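Local structure of Aac(6')-ib (Escherichia coli, 2BUE) at residues Pro112-Ile117 with Lys151-Pro156. The protein probably transfers the acetyl group of acetyl-CoA to the 6'-amino group of aminoglycoside antibiotics, which confers resistance to them. The protein carries 2 engineered substitutions. Sequence-based numbering, arbitrary orientation.
With RIO (ribostamycin), chain C.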
loop_
_atom_site.group_PDB
_atom_site.type_symbol
_atom_site.label_atom_id
_atom_site.label_comp_id
_atom_site.label_asym_id
_atom_site.label_seq_id
_atom_site.Cartn_x
_atom_site.Cartn_y
_atom_site.Cartn_z
ATOM N N PRO A 112 3.823 17.598 -4.656
ATOM C CA PRO A 112 4.132 16.436 -5.501
ATOM C C PRO A 112 5.013 15.390 -4.782
ATOM O O PRO A 112 5.242 14.298 -5.335
ATOM C CB PRO A 112 4.908 17.060 -6.675
ATOM C CG PRO A 112 5.595 18.211 -6.089
ATOM C CD PRO A 112 4.588 18.791 -5.069
ATOM N N GLY A 113 5.501 15.732 -3.583
ATOM C CA GLY A 113 6.329 14.842 -2.756
ATOM C C GLY A 113 5.535 13.836 -1.928
ATOM O O GLY A 113 6.111 12.934 -1.297
ATOM N N VAL A 114 4.209 14.006 -1.905
ATOM C CA VAL A 114 3.360 13.114 -1.119
ATOM C C VAL A 114 3.194 11.761 -1.851
ATOM O O VAL A 114 2.881 11.732 -3.051
ATOM C CB VAL A 114 1.982 13.760 -0.807
ATOM C CG1 VAL A 114 1.102 12.769 -0.044
ATOM C CG2 VAL A 114 2.180 15.051 0.008
ATOM N N ARG A 115 3.442 10.659 -1.138
ATOM C CA ARG A 115 3.289 9.308 -1.695
ATOM C C ARG A 115 2.272 8.560 -0.853
ATOM O O ARG A 115 2.286 8.708 0.367
ATOM C CB ARG A 115 4.591 8.512 -1.639
ATOM C CG ARG A 115 5.739 9.169 -2.381
ATOM C CD ARG A 115 5.617 8.925 -3.900
ATOM N NE ARG A 115 6.661 9.680 -4.602
ATOM C CZ ARG A 115 6.547 10.962 -4.942
ATOM N NH1 ARG A 115 5.440 11.653 -4.654
ATOM N NH2 ARG A 115 7.548 11.569 -5.564
ATOM N N GLY A 116 1.397 7.788 -1.496
ATOM C CA GLY A 116 0.500 6.938 -0.720
ATOM C C GLY A 116 0.889 5.486 -0.904
ATOM O O GLY A 116 1.610 5.139 -1.849
ATOM N N ILE A 117 0.399 4.638 -0.017
ATOM C CA ILE A 117 0.666 3.205 -0.100
ATOM C C ILE A 117 -0.612 2.386 0.117
ATOM O O ILE A 117 -1.555 2.840 0.807
ATOM C CB ILE A 117 1.744 2.767 0.909
ATOM C CG1 ILE A 117 1.321 3.117 2.354
ATOM C CG2 ILE A 117 3.098 3.455 0.577
ATOM C CD1 ILE A 117 2.233 2.473 3.447
ATOM N N LYS A 151 6.145 13.132 2.613
ATOM C CA LYS A 151 5.128 12.608 3.533
ATOM C C LYS A 151 4.515 11.377 2.890
ATOM O O LYS A 151 4.381 11.345 1.662
ATOM C CB LYS A 151 4.023 13.671 3.696
ATOM C CG LYS A 151 2.904 13.247 4.653
ATOM C CD LYS A 151 2.011 14.449 4.962
ATOM C CE LYS A 151 1.098 14.795 3.799
ATOM N NZ LYS A 151 0.339 16.108 4.027
ATOM N N ILE A 152 4.214 10.362 3.701
ATOM C CA ILE A 152 3.505 9.200 3.169
ATOM C C ILE A 152 2.105 9.217 3.739
ATOM O O ILE A 152 1.905 9.611 4.886
ATOM C CB ILE A 152 4.231 7.887 3.473
ATOM C CG1 ILE A 152 5.702 7.992 3.027
ATOM C CG2 ILE A 152 3.539 6.705 2.783
ATOM C CD1 ILE A 152 6.576 6.899 3.577
ATOM N N GLN A 153 1.141 8.841 2.895
ATOM C CA GLN A 153 -0.267 8.763 3.324
ATOM C C GLN A 153 -0.796 7.365 3.102
ATOM O O GLN A 153 -0.258 6.582 2.282
ATOM C CB GLN A 153 -1.148 9.767 2.567
ATOM C CG GLN A 153 -1.274 9.404 1.069
ATOM C CD GLN A 153 -2.163 10.364 0.294
ATOM O OE1 GLN A 153 -2.130 11.588 0.500
ATOM N NE2 GLN A 153 -2.929 9.816 -0.640
ATOM N N THR A 154 -1.866 7.035 3.816
ATOM C CA THR A 154 -2.641 5.837 3.471
ATOM C C THR A 154 -4.105 6.110 3.848
ATOM O O THR A 154 -4.367 7.061 4.579
ATOM C CB THR A 154 -2.097 4.565 4.130
ATOM O OG1 THR A 154 -2.699 3.400 3.515
ATOM C CG2 THR A 154 -2.325 4.586 5.631
ATOM N N ASP A 155 -5.011 5.284 3.338
ATOM C CA ASP A 155 -6.441 5.609 3.382
ATOM C C ASP A 155 -7.316 4.360 3.611
ATOM O O ASP A 155 -8.205 4.074 2.795
ATOM C CB ASP A 155 -6.858 6.376 2.120
ATOM C CG ASP A 155 -6.813 5.507 0.844
ATOM O OD1 ASP A 155 -6.010 4.543 0.806
ATOM O OD2 ASP A 155 -7.616 5.771 -0.078
ATOM N N PRO A 156 -7.074 3.634 4.723
ATOM C CA PRO A 156 -7.869 2.436 4.988
ATOM C C PRO A 156 -9.354 2.771 5.139
ATOM O O PRO A 156 -9.708 3.875 5.534
ATOM C CB PRO A 156 -7.315 1.916 6.323
ATOM C CG PRO A 156 -6.693 3.171 7.000
ATOM C CD PRO A 156 -6.107 3.922 5.804
HETATM O O1 RIO C . -5.130 -1.415 -6.843
HETATM C C1 RIO C . -4.538 -0.958 -8.067
HETATM C C2 RIO C . -5.566 -0.097 -8.812
HETATM O O2 RIO C . -6.465 0.571 -7.902
HETATM C C3 RIO C . -5.949 1.875 -7.590
HETATM O O3 RIO C . -5.426 1.907 -6.246
HETATM C C4 RIO C . -6.008 2.980 -5.406
HETATM C C5 RIO C . -5.244 4.325 -5.572
HETATM O O4 RIO C . -5.344 4.790 -6.907
HETATM C C6 RIO C . -5.705 5.431 -4.605
HETATM N N1 RIO C . -4.786 6.598 -4.736
HETATM C C7 RIO C . -5.667 4.914 -3.141
HETATM C C8 RIO C . -6.529 3.642 -3.000
HETATM N N2 RIO C . -6.531 3.228 -1.568
HETATM C C9 RIO C . -5.988 2.498 -3.926
HETATM O O5 RIO C . -6.963 1.421 -3.805
HETATM C C10 RIO C . -6.377 0.120 -3.747
HETATM O O6 RIO C . -6.013 -0.213 -2.429
HETATM C C11 RIO C . -7.123 -0.430 -1.488
HETATM C C12 RIO C . -6.478 -0.940 -0.177
HETATM N N3 RIO C . -5.872 0.176 0.567
HETATM C C13 RIO C . -8.140 -1.472 -2.046
HETATM O O7 RIO C . -9.278 -1.504 -1.151
HETATM C C14 RIO C . -8.586 -1.068 -3.472
HETATM O O8 RIO C . -9.561 -1.992 -4.034
HETATM C C15 RIO C . -7.368 -0.893 -4.394
HETATM N N4 RIO C . -7.746 -0.449 -5.736
HETATM C C16 RIO C . -4.889 2.181 -8.680
HETATM O O9 RIO C . -5.349 3.322 -9.386
HETATM C C17 RIO C . -4.996 1.008 -9.671
HETATM O O10 RIO C . -5.999 1.360 -10.664
HETATM O O HOH W 1 -3.457 4.929 0.208
#
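R115 and G116 pair in parallel with I152 and Q153, on the two strands of a right-handed beta-alpha-beta crossover in the GNAT fold, linked through helix 131-144. Backbone bonds zip them together: R115 N to K151 O (3.0 Å), Q153 N to R115 O (2.8 Å) and the more bent I117 N to Q153 O (142° at the hydrogen). R115 O also receives the CA-H of I152, so one carbonyl serves two neighbouring donors.

Side-chain packing occupies both faces. I152 and I117 meet through their CG2 methyls (4.0 Å), branched hydrocarbon suited to the core beneath helix 131-144. On the other face V114 lays CG2 alongside the aliphatic CE of K151, while its CG1 lies against the amide oxygen OE1 of Q153. G116, lacking a side chain, lets Q153 CG come to 3.5 Å from its CA; chi1 of 68° sets that CG between backbone N and carbonyl carbon. The buried amide of Q153 is satisfied by the hydroxyls of Y187 and Y96.

Polar groups finish both ends. R115 turns its guanidinium back to P112 O, which lies in its plane 2.7 Å from NH1. Past the strand end, D155 receives N2 of ribostamycin, its carboxylate suiting an amine; OD1 accepts at 2.8 Å, and a water lies within hydrogen-bonding distance of both this oxygen and I117 O.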